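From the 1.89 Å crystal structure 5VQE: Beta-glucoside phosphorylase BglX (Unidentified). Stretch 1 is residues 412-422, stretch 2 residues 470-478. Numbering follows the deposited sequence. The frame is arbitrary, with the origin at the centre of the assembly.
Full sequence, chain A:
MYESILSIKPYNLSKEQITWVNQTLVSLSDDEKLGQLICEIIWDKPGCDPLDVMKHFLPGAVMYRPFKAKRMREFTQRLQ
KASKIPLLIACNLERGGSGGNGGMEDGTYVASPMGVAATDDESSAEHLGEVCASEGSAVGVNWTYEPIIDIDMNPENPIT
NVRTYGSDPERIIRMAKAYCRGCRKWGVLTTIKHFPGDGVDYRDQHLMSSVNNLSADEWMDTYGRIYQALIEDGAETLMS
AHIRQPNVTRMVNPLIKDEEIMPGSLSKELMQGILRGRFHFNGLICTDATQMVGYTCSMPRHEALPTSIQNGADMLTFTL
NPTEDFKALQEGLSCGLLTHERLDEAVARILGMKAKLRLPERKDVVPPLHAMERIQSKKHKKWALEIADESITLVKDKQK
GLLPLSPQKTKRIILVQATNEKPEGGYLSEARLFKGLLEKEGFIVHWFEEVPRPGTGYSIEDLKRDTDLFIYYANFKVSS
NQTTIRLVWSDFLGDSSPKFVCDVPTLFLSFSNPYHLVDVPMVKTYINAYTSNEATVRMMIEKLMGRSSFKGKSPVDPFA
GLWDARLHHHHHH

Stretch 1 (412-422) RIILVQATNEK
Stretch 2 470-478: FIYYANFKV

Strands 412-419 and 470-475 lie side by side in parallel, their axes 12° apart and 4.7 Å at closest approach. The register runs I414 opposite F470 through T419 opposite N475, with phi near -100 to -135° and psi near 105 to 135° over most of it; Q417 (phi -84°), T419 (-158/157°) and N475 (psi 85°) depart. V416 and A418 each bond through both N and O, while I414 contributes only its O: I471 N to I414 O (2.9 Å), V416 N to I471 O (2.8 Å), Y473 N to V416 O (2.9 Å), A418 N to Y473 O (2.9 Å) and N475 N to A418 O (2.8 Å).

I414, V416, A418, F470, Y472 and A474 share one face. The backbone holds V416 CB over one face of the Y472 ring, 3.8 Å from its centroid, and chi1 t sets CG1 3.3 Å from Y472 CE2; V416 CG2 meets the edge of F470, 4.1 Å from CD1. F470 (chi1 -81°, chi2 -80°) and Y472 (chi1 -76°, chi2 77°) are both m, which brings their ends nearer stretch 1. I414, m,t, places CG2 3.8 Å from F470 CE1. On the other face, L415 (t,p) brings CD1 3.9 Å from CG2 of I471 (m,t), whose CG1 lies 3.8 Å from I413 CG2. Y473, chi1 t, leads its ring away.

At and beyond the strand ends, side chains join the backbone in the bonding. T419, chi1 t, donates OG1 to N475 O (2.6 Å) and accepts E421 N at OG1 (3.1 Å), tying the turn to the strand end; N420 N adds a weak bond to N475 O (3.5 Å). N420, chi1 p and chi2 -10°, presents its amide like a peptide: K477 N donates to N420 OD1 and N420 ND2 to K477 O, both 3.1 Å. F476, chi1 m and chi2 -98°, carries CE2 to 3.7 Å from A418 CB, with T419 CA and N420 N over one ring face. E421 (m,t) receives a weak bond at OE2 from ND2 of N475 (chi1 t, chi2 38°; 3.4 Å), and a water bridges the two, donating to E421 OE2 (2.6 Å) and accepting from N475 ND2 (3.0 Å).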

# COMPACT_ATOMS: atom_id res chain seq x y z
N ARG A 412 -29.16 -16.13 20.67
CA ARG A 412 -29.14 -14.68 20.79
C ARG A 412 -27.70 -14.17 20.79
O ARG A 412 -26.89 -14.57 21.63
CB ARG A 412 -29.88 -14.23 22.05
CG ARG A 412 -31.36 -14.62 22.04
CD ARG A 412 -32.10 -14.04 23.24
NE ARG A 412 -32.12 -12.58 23.19
CZ ARG A 412 -33.04 -11.86 22.56
NH1 ARG A 412 -34.04 -12.44 21.92
NH2 ARG A 412 -32.94 -10.53 22.57
N ILE A 413 -27.40 -13.29 19.85
CA ILE A 413 -26.05 -12.78 19.63
C ILE A 413 -26.07 -11.27 19.79
O ILE A 413 -26.96 -10.59 19.27
CB ILE A 413 -25.51 -13.17 18.24
CG1 ILE A 413 -25.28 -14.68 18.16
CG2 ILE A 413 -24.21 -12.42 17.93
CD1 ILE A 413 -24.91 -15.17 16.77
N ILE A 414 -25.08 -10.74 20.51
CA ILE A 414 -24.80 -9.31 20.53
C ILE A 414 -23.59 -9.08 19.66
O ILE A 414 -22.52 -9.66 19.90
CB ILE A 414 -24.57 -8.79 21.96
CG1 ILE A 414 -25.88 -8.81 22.76
CG2 ILE A 414 -24.03 -7.36 21.91
CD1 ILE A 414 -25.71 -8.42 24.24
N LEU A 415 -23.74 -8.23 18.65
CA LEU A 415 -22.67 -7.93 17.70
C LEU A 415 -22.06 -6.59 18.06
O LEU A 415 -22.77 -5.59 18.16
CB LEU A 415 -23.21 -7.91 16.27
CG LEU A 415 -22.20 -7.68 15.13
CD1 LEU A 415 -21.12 -8.75 15.15
CD2 LEU A 415 -22.91 -7.68 13.78
N VAL A 416 -20.75 -6.58 18.27
CA VAL A 416 -20.03 -5.42 18.78
C VAL A 416 -19.07 -4.98 17.69
O VAL A 416 -18.09 -5.68 17.39
CB VAL A 416 -19.27 -5.73 20.08
CG1 VAL A 416 -18.64 -4.47 20.63
CG2 VAL A 416 -20.20 -6.35 21.10
N GLN A 417 -19.36 -3.84 17.08
CA GLN A 417 -18.46 -3.27 16.10
C GLN A 417 -17.37 -2.48 16.80
O GLN A 417 -17.64 -1.75 17.76
CB GLN A 417 -19.22 -2.37 15.14
CG GLN A 417 -18.32 -1.64 14.15
CD GLN A 417 -19.09 -0.70 13.27
OE1 GLN A 417 -19.53 -1.06 12.18
NE2 GLN A 417 -19.28 0.52 13.75
N ALA A 418 -16.14 -2.65 16.34
CA ALA A 418 -15.01 -1.85 16.80
C ALA A 418 -14.21 -1.43 15.58
O ALA A 418 -13.74 -2.29 14.82
CB ALA A 418 -14.13 -2.62 17.79
N THR A 419 -14.08 -0.13 15.36
CA THR A 419 -13.43 0.36 14.16
C THR A 419 -12.92 1.77 14.39
O THR A 419 -13.42 2.50 15.26
CB THR A 419 -14.38 0.34 12.95
OG1 THR A 419 -13.66 0.69 11.76
CG2 THR A 419 -15.53 1.32 13.14
N ASN A 420 -11.91 2.15 13.60
CA ASN A 420 -11.43 3.51 13.58
C ASN A 420 -11.95 4.29 12.38
O ASN A 420 -11.58 5.45 12.20
CB ASN A 420 -9.89 3.54 13.62
CG ASN A 420 -9.26 2.80 12.45
OD1 ASN A 420 -9.92 2.10 11.70
ND2 ASN A 420 -7.94 2.97 12.30
N GLU A 421 -12.79 3.67 11.55
CA GLU A 421 -13.50 4.39 10.50
C GLU A 421 -14.72 5.09 11.10
O GLU A 421 -15.13 4.83 12.23
CB GLU A 421 -13.93 3.43 9.38
CG GLU A 421 -12.76 2.77 8.63
CD GLU A 421 -13.16 2.17 7.28
OE1 GLU A 421 -14.24 2.52 6.75
OE2 GLU A 421 -12.39 1.34 6.74
N LYS A 422 -15.31 5.99 10.32
CA LYS A 422 -16.46 6.78 10.74
C LYS A 422 -17.52 6.73 9.65
O LYS A 422 -17.80 7.72 8.97
CB LYS A 422 -16.05 8.22 11.05
CG LYS A 422 -15.13 8.36 12.27
N PHE A 470 -21.41 -13.25 22.39
CA PHE A 470 -20.88 -11.98 21.90
C PHE A 470 -20.04 -12.27 20.67
O PHE A 470 -19.22 -13.18 20.68
CB PHE A 470 -19.99 -11.29 22.95
CG PHE A 470 -20.73 -10.52 24.01
CD1 PHE A 470 -21.23 -9.25 23.77
CD2 PHE A 470 -20.88 -11.06 25.28
CE1 PHE A 470 -21.88 -8.53 24.76
CE2 PHE A 470 -21.53 -10.34 26.29
CZ PHE A 470 -22.04 -9.09 26.02
N ILE A 471 -20.22 -11.47 19.61
CA ILE A 471 -19.33 -11.50 18.46
C ILE A 471 -18.78 -10.10 18.24
O ILE A 471 -19.54 -9.12 18.21
CB ILE A 471 -20.03 -11.99 17.18
CG1 ILE A 471 -20.59 -13.40 17.40
CG2 ILE A 471 -19.02 -11.98 16.02
CD1 ILE A 471 -21.18 -14.04 16.14
N TYR A 472 -17.45 -10.00 18.08
CA TYR A 472 -16.78 -8.73 17.78
C TYR A 472 -16.38 -8.66 16.31
O TYR A 472 -15.78 -9.60 15.77
CB TYR A 472 -15.55 -8.55 18.67
CG TYR A 472 -15.92 -8.14 20.07
CD1 TYR A 472 -16.40 -9.07 20.97
CD2 TYR A 472 -15.83 -6.82 20.48
CE1 TYR A 472 -16.77 -8.71 22.24
CE2 TYR A 472 -16.19 -6.45 21.75
CZ TYR A 472 -16.66 -7.40 22.63
OH TYR A 472 -17.03 -7.03 23.91
N TYR A 473 -16.72 -7.54 15.66
CA TYR A 473 -16.29 -7.23 14.30
C TYR A 473 -15.31 -6.06 14.41
O TYR A 473 -15.72 -4.92 14.60
CB TYR A 473 -17.48 -6.88 13.41
CG TYR A 473 -17.18 -6.81 11.93
CD1 TYR A 473 -16.39 -5.80 11.41
CD2 TYR A 473 -17.71 -7.76 11.06
CE1 TYR A 473 -16.12 -5.73 10.05
CE2 TYR A 473 -17.44 -7.70 9.71
CZ TYR A 473 -16.65 -6.70 9.20
OH TYR A 473 -16.39 -6.65 7.86
N ALA A 474 -14.02 -6.36 14.29
CA ALA A 474 -12.96 -5.37 14.48
C ALA A 474 -12.36 -5.01 13.13
O ALA A 474 -11.87 -5.88 12.41
CB ALA A 474 -11.88 -5.91 15.41
N ASN A 475 -12.39 -3.71 12.80
CA ASN A 475 -11.81 -3.19 11.55
C ASN A 475 -11.01 -1.93 11.88
O ASN A 475 -11.52 -0.81 11.77
CB ASN A 475 -12.89 -2.91 10.51
CG ASN A 475 -12.33 -2.33 9.23
OD1 ASN A 475 -11.26 -2.73 8.79
ND2 ASN A 475 -13.05 -1.40 8.63
N PHE A 476 -9.76 -2.10 12.29
CA PHE A 476 -8.85 -0.98 12.53
C PHE A 476 -7.86 -0.93 11.37
O PHE A 476 -6.88 -1.67 11.34
CB PHE A 476 -8.18 -1.11 13.89
CG PHE A 476 -9.10 -0.73 15.02
CD1 PHE A 476 -9.05 0.53 15.58
CD2 PHE A 476 -10.07 -1.62 15.46
CE1 PHE A 476 -9.93 0.89 16.59
CE2 PHE A 476 -10.95 -1.27 16.47
CZ PHE A 476 -10.88 -0.01 17.03
N LYS A 477 -8.15 -0.05 10.42
CA LYS A 477 -7.49 -0.04 9.13
C LYS A 477 -6.32 0.93 9.14
O LYS A 477 -6.28 1.89 9.92
CB LYS A 477 -8.48 0.36 8.03
CG LYS A 477 -8.93 1.82 8.09
N VAL A 478 -5.35 0.66 8.26
CA VAL A 478 -4.24 1.58 8.06
C VAL A 478 -4.75 2.84 7.38
O VAL A 478 -5.60 2.79 6.48
CB VAL A 478 -3.14 0.91 7.22
CG1 VAL A 478 -2.04 1.92 6.94
CG2 VAL A 478 -2.57 -0.31 7.93
O HOH W 1 -13.42 -0.78 5.70